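Local structure of excinuclease ABC, subunit A. (Deinococcus radiodurans, 2VF7) at residues T597-M602 with F632-K637; L711-E716 with K740-L745. The protein binds DNA, zinc and ATP, hydrolyses ATP and, as a member of the UvrA family of ABC ATPases, probably helps recognise damaged DNA for excision repair. The protein carries 1 engineered substitution. All blocks are in the same frame, centred on the assembly; numbering follows the deposited sequence. Where two conformers were deposited one is given.

Contact 1. Residues T597-M602 with F632-K637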
loop_
_atom_site.group_PDB
_atom_site.type_symbol
_atom_site.label_atom_id
_atom_site.label_comp_id
_atom_site.label_asym_id
_atom_site.label_seq_id
_atom_site.Cartn_x
_atom_site.Cartn_y
_atom_site.Cartn_z
ATOM N N THR A 597 -2.872 -10.610 21.233
ATOM C CA THR A 597 -3.185 -9.177 21.260
ATOM C C THR A 597 -2.522 -8.579 22.488
ATOM O O THR A 597 -1.979 -9.321 23.302
ATOM C CB THR A 597 -4.703 -8.911 21.308
ATOM O OG1 THR A 597 -5.208 -9.245 22.610
ATOM C CG2 THR A 597 -5.440 -9.716 20.237
ATOM N N PRO A 598 -2.528 -7.232 22.611
ATOM C CA PRO A 598 -1.951 -6.567 23.796
ATOM C C PRO A 598 -2.738 -6.637 25.128
ATOM O O PRO A 598 -2.295 -6.026 26.115
ATOM C CB PRO A 598 -1.795 -5.106 23.331
ATOM C CG PRO A 598 -2.083 -5.096 21.828
ATOM C CD PRO A 598 -3.000 -6.248 21.611
ATOM N N ARG A 599 -3.880 -7.342 25.170
ATOM C CA ARG A 599 -4.564 -7.637 26.447
ATOM C C ARG A 599 -3.617 -8.363 27.374
ATOM O O ARG A 599 -3.588 -8.104 28.577
ATOM C CB ARG A 599 -5.660 -8.672 26.277
ATOM C CG ARG A 599 -6.887 -8.261 25.651
ATOM C CD ARG A 599 -8.041 -8.702 26.518
ATOM N NE ARG A 599 -8.390 -7.589 27.382
ATOM C CZ ARG A 599 -9.080 -6.529 26.984
ATOM N NH1 ARG A 599 -9.516 -6.432 25.737
ATOM N NH2 ARG A 599 -9.340 -5.578 27.850
ATOM N N SER A 600 -2.919 -9.348 26.796
ATOM C CA SER A 600 -2.064 -10.281 27.521
ATOM C C SER A 600 -0.780 -9.634 28.002
ATOM O O SER A 600 -0.199 -8.776 27.310
ATOM C CB SER A 600 -1.713 -11.467 26.640
ATOM O OG SER A 600 -2.878 -12.181 26.255
ATOM N N ASN A 601 -0.352 -10.065 29.190
ATOM C CA ASN A 601 0.921 -9.667 29.762
ATOM C C ASN A 601 1.375 -10.657 30.862
ATOM O O ASN A 601 0.612 -11.545 31.258
ATOM C CB ASN A 601 0.868 -8.188 30.212
ATOM C CG ASN A 601 -0.318 -7.868 31.133
ATOM O OD1 ASN A 601 -0.891 -6.790 31.052
ATOM N ND2 ASN A 601 -0.672 -8.788 32.009
ATOM N N MET A 602 2.623 -10.549 31.320
ATOM C CA MET A 602 3.092 -11.388 32.441
ATOM C C MET A 602 2.138 -11.306 33.620
ATOM O O MET A 602 1.799 -12.335 34.225
ATOM C CB MET A 602 4.450 -10.922 32.958
ATOM C CG MET A 602 5.670 -11.558 32.323
ATOM S SD MET A 602 7.098 -10.483 32.640
ATOM C CE MET A 602 8.395 -11.688 32.642
ATOM N N PHE A 632 -10.105 -2.451 38.931
ATOM C CA PHE A 632 -8.682 -2.393 38.621
ATOM C C PHE A 632 -8.309 -3.459 37.600
ATOM O O PHE A 632 -7.135 -3.674 37.306
ATOM C CB PHE A 632 -7.828 -2.438 39.906
ATOM C CG PHE A 632 -8.161 -1.339 40.898
ATOM C CD1 PHE A 632 -7.589 -0.075 40.783
ATOM C CD2 PHE A 632 -9.059 -1.565 41.933
ATOM C CE1 PHE A 632 -7.917 0.961 41.685
ATOM C CE2 PHE A 632 -9.399 -0.532 42.845
ATOM C CZ PHE A 632 -8.812 0.726 42.727
ATOM N N SER A 633 -9.330 -4.114 37.054
ATOM C CA SER A 633 -9.162 -5.007 35.933
ATOM C C SER A 633 -9.214 -4.199 34.634
ATOM O O SER A 633 -9.994 -3.253 34.512
ATOM C CB SER A 633 -10.280 -6.058 35.933
ATOM O OG SER A 633 -9.967 -7.154 35.081
ATOM N N PHE A 634 -8.378 -4.546 33.667
ATOM C CA PHE A 634 -8.544 -3.988 32.322
ATOM C C PHE A 634 -9.256 -5.001 31.433
ATOM O O PHE A 634 -9.297 -4.825 30.228
ATOM C CB PHE A 634 -7.200 -3.568 31.713
ATOM C CG PHE A 634 -6.154 -4.640 31.756
ATOM C CD1 PHE A 634 -6.102 -5.623 30.769
ATOM C CD2 PHE A 634 -5.230 -4.683 32.791
ATOM C CE1 PHE A 634 -5.171 -6.624 30.831
ATOM C CE2 PHE A 634 -4.294 -5.683 32.855
ATOM C CZ PHE A 634 -4.251 -6.643 31.884
ATOM N N ASN A 635 -9.813 -6.063 32.023
ATOM C CA ASN A 635 -10.588 -7.055 31.254
ATOM C C ASN A 635 -12.069 -6.960 31.501
ATOM O O ASN A 635 -12.874 -7.692 30.927
ATOM C CB ASN A 635 -10.059 -8.472 31.456
ATOM C CG ASN A 635 -8.680 -8.618 30.917
ATOM O OD1 ASN A 635 -8.376 -8.040 29.888
ATOM N ND2 ASN A 635 -7.818 -9.334 31.619
ATOM N N VAL A 636 -12.421 -5.995 32.319
ATOM C CA VAL A 636 -13.786 -5.794 32.718
ATOM C C VAL A 636 -14.095 -4.302 32.539
ATOM O O VAL A 636 -13.271 -3.446 32.842
ATOM C CB VAL A 636 -14.009 -6.342 34.176
ATOM C CG1 VAL A 636 -15.211 -5.723 34.858
ATOM C CG2 VAL A 636 -14.172 -7.859 34.149
ATOM N N LYS A 637 -15.280 -4.016 32.019
ATOM C CA LYS A 637 -15.777 -2.657 31.854
ATOM C C LYS A 637 -15.927 -1.950 33.214
ATOM O O LYS A 637 -16.232 -2.601 34.229
ATOM C CB LYS A 637 -17.104 -2.741 31.099
ATOM C CG LYS A 637 -17.948 -1.523 31.094
ATOM C CD LYS A 637 -19.415 -1.906 30.857
ATOM C CE LYS A 637 -20.064 -2.425 32.149
ATOM N NZ LYS A 637 -21.512 -2.656 31.979
#

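Contact 2. Residues L711-E716 with K740-L745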
loop_
_atom_site.group_PDB
_atom_site.type_symbol
_atom_site.label_atom_id
_atom_site.label_comp_id
_atom_site.label_asym_id
_atom_site.label_seq_id
_atom_site.Cartn_x
_atom_site.Cartn_y
_atom_site.Cartn_z
ATOM N N LEU A 711 6.973 -13.502 40.822
ATOM C CA LEU A 711 8.055 -12.638 40.358
ATOM C C LEU A 711 9.437 -13.232 40.528
ATOM O O LEU A 711 10.355 -12.888 39.771
ATOM C CB LEU A 711 8.028 -11.322 41.132
ATOM C CG LEU A 711 6.789 -10.434 41.097
ATOM C CD1 LEU A 711 7.000 -9.259 42.044
ATOM C CD2 LEU A 711 6.489 -9.935 39.691
ATOM N N ASP A 712 9.596 -14.097 41.534
ATOM C CA ASP A 712 10.885 -14.733 41.820
ATOM C C ASP A 712 11.295 -15.738 40.733
ATOM O O ASP A 712 12.461 -15.756 40.315
ATOM C CB ASP A 712 10.861 -15.403 43.212
ATOM C CG ASP A 712 12.255 -15.681 43.765
ATOM O OD1 ASP A 712 13.059 -14.731 43.906
ATOM O OD2 ASP A 712 12.547 -16.862 44.072
ATOM N N THR A 713 10.349 -16.578 40.296
ATOM C CA THR A 713 10.562 -17.515 39.172
ATOM C C THR A 713 10.809 -16.791 37.832
ATOM O O THR A 713 11.579 -17.248 37.006
ATOM C CB THR A 713 9.381 -18.513 38.982
ATOM O OG1 THR A 713 8.144 -17.787 38.806
ATOM C CG2 THR A 713 9.267 -19.437 40.156
ATOM N N LEU A 714 10.155 -15.659 37.628
ATOM C CA LEU A 714 10.416 -14.843 36.443
ATOM C C LEU A 714 11.791 -14.225 36.472
ATOM O O LEU A 714 12.376 -13.950 35.436
ATOM C CB LEU A 714 9.381 -13.751 36.317
ATOM C CG LEU A 714 7.998 -14.237 35.933
ATOM C CD1 LEU A 714 7.025 -13.091 36.140
ATOM C CD2 LEU A 714 7.978 -14.730 34.466
ATOM N N ARG A 715 12.312 -14.013 37.670
ATOM C CA ARG A 715 13.602 -13.359 37.829
ATOM C C ARG A 715 14.706 -14.375 37.660
ATOM O O ARG A 715 15.646 -14.148 36.899
ATOM C CB ARG A 715 13.679 -12.649 39.177
ATOM C CG ARG A 715 14.471 -11.368 39.148
ATOM C CD ARG A 715 14.372 -10.611 40.476
ATOM N NE ARG A 715 15.641 -9.977 40.832
ATOM C CZ ARG A 715 16.665 -10.612 41.401
ATOM N NH1 ARG A 715 16.581 -11.904 41.689
ATOM N NH2 ARG A 715 17.782 -9.956 41.687
ATOM N N GLU A 716 14.558 -15.509 38.349
ATOM C CA GLU A 716 15.443 -16.674 38.228
ATOM C C GLU A 716 15.660 -17.160 36.786
ATOM O O GLU A 716 16.708 -17.735 36.456
ATOM C CB GLU A 716 14.889 -17.841 39.062
ATOM C CG GLU A 716 15.273 -17.815 40.535
ATOM C CD GLU A 716 14.522 -18.851 41.374
ATOM O OE1 GLU A 716 13.271 -18.799 41.437
ATOM O OE2 GLU A 716 15.195 -19.715 41.992
ATOM N N LYS A 740 6.103 -18.955 30.399
ATOM C CA LYS A 740 5.278 -20.152 30.544
ATOM C C LYS A 740 5.947 -21.150 31.454
ATOM O O LYS A 740 5.285 -21.819 32.245
ATOM C CB LYS A 740 5.056 -20.824 29.190
ATOM C CG LYS A 740 4.124 -20.091 28.235
ATOM C CD LYS A 740 4.348 -20.654 26.856
ATOM C CE LYS A 740 3.806 -19.757 25.802
ATOM N NZ LYS A 740 2.450 -20.181 25.409
ATOM N N LEU A 741 7.265 -21.266 31.308
ATOM C CA LEU A 741 8.091 -22.115 32.154
ATOM C C LEU A 741 8.051 -21.676 33.609
ATOM O O LEU A 741 7.906 -22.517 34.489
ATOM C CB LEU A 741 9.534 -22.111 31.657
ATOM C CG LEU A 741 10.552 -23.109 32.214
ATOM C CD1 LEU A 741 10.004 -24.535 32.193
ATOM C CD2 LEU A 741 11.875 -23.022 31.434
ATOM N N ALA A 742 8.185 -20.374 33.856
ATOM C CA ALA A 742 8.226 -19.840 35.218
ATOM C C ALA A 742 6.895 -20.033 35.927
ATOM O O ALA A 742 6.852 -20.305 37.133
ATOM C CB ALA A 742 8.635 -18.383 35.220
ATOM N N THR A 743 5.812 -19.913 35.155
ATOM C CA THR A 743 4.459 -20.179 35.637
ATOM C C THR A 743 4.344 -21.624 36.119
ATOM O O THR A 743 3.629 -21.904 37.081
ATOM C CB THR A 743 3.401 -19.877 34.551
ATOM O OG1 THR A 743 3.670 -18.597 33.967
ATOM C CG2 THR A 743 2.003 -19.850 35.137
ATOM N N GLU A 744 5.067 -22.527 35.461
ATOM C CA GLU A 744 5.093 -23.954 35.837
ATOM C C GLU A 744 6.254 -24.377 36.747
ATOM O O GLU A 744 6.359 -25.551 37.096
ATOM C CB GLU A 744 5.108 -24.832 34.580
ATOM C CG GLU A 744 3.815 -24.838 33.806
ATOM C CD GLU A 744 2.662 -25.323 34.639
ATOM O OE1 GLU A 744 2.846 -26.277 35.437
ATOM O OE2 GLU A 744 1.567 -24.748 34.500
ATOM N N LEU A 745 7.121 -23.441 37.130
ATOM C CA LEU A 745 8.319 -23.783 37.906
ATOM C C LEU A 745 8.051 -24.037 39.395
ATOM O O LEU A 745 8.518 -25.034 39.942
ATOM C CB LEU A 745 9.399 -22.717 37.736
ATOM C CG LEU A 745 10.754 -23.206 37.217
ATOM C CD1 LEU A 745 10.583 -23.980 35.915
ATOM C CD2 LEU A 745 11.741 -22.051 37.020
#

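Contact 1. Residues T597-M602 with F632-K637
Arg599 lays the edge of its guanidinium group against Asn635 OD1 and Phe634 O, both near its plane. Arg599 NE donates to Asn635 OD1 at 2.5 Å, an N-H...O angle of 150°, and its NH2 reaches the same oxygen only weakly, at 3.3 Å. NH2 also bonds Phe634 O at 2.5 Å; both 2.5 Å lengths are shorter than usual and their exact values doubtful. The amide of Asn635 stands 62° from the guanidinium plane, so the two flat groups do not stack. Bends at both chi2 and chi3 (94°) bring the Arg599 guanidinium round to 632-637. The Phe634 ring meets the backbone edge-on: its CE1 lies 3.1 Å from Arg599 O, while Arg671 makes a cation-pi contact with the ring. The side chain of Asn601, the N-cap residue of helix 602-605, comes up to Phe634 CZ. Arg599 NH2 also bonds Gln645 O, and NH1 pairs with Glu647, an anion that probably eases the closeness of Arg640. A leucine here would probably leave Asn635 OD1 without the NE donor, Phe634 O with little beyond its weak bond from Arg640, and Glu647 without this cationic mate. Beside this grip, Ser633 OG accepts from Asn635 N in an ST turn. The contact joins the loop between strand 585-589 and helix 602-605 to the loop between helix 620-624 and strand 649-652, close to the Cys641-Cys644-Cys664-Cys667 zinc site.

Contact 2. Residues L711-E716 with K740-L745
Thr713 makes the first touch along 711-716, meeting Ala742 where 711-716 and 740-745 come nearest, with the CA atoms of these two residues 5.1 Å apart. That closeness is possible because the residue opposite carries only a methyl: Thr713 CB lies 3.8 Å from Ala742 CB, and the same methyl sits 3.6 Å from Thr713 O. With chi1 at 56°, OG1 lies between the backbone N and the carbonyl carbon, where it bonds Ala710 O in its own helix. Thr713 OG1 also comes within 3.3 Å of Ala742 O without counting as a hydrogen bond to it; Ala742 O accepts from Leu745 N. The other branch of the threonine reaches past the alanine, and Thr713 CG2 touches Leu745 CB at 4.1 Å. One residue on, Leu714 adds a single apolar contact, its CD2 resting 3.8 Å from Ala742 CB, so that the alanine methyl is touched by both neighbours in turn. The contact rests on close packing round that methyl, with no hydrogen bond across it. Helix 733-743 starts within the Leu-Ser-Gly-Gly-Glu sequence, the ABC signature motif, and here its C-terminal end packs on the end of helix 705-716. Helix 766-781 covers Leu745 and Leu741, helix 694-700 lies on the Leu711 and Leu714 side, and Leu714 also meets helix 602-605.

The centres of the two contacts are about 20 Å apart, and both fall within the ABC transporter range. They come in series along the chain: contact 1 closes before contact 2 opens. Met602 joins them, its CE touching Leu714 CD2 at 3.6 Å, so the start of helix 602-605 packs directly on helix 705-716. Contact 1 belongs to the zinc-binding side and contact 2 to helix 733-743, which begins in the signature motif, and to helix 705-716, which precedes it; strand 585-589 precedes the first, and strand 753-758, its neighbour in the sheet, follows the second. The side chains of Asn601 and Leu714 lie about 12 and 13 Å from bound ADP, near the nucleotide but not touching it.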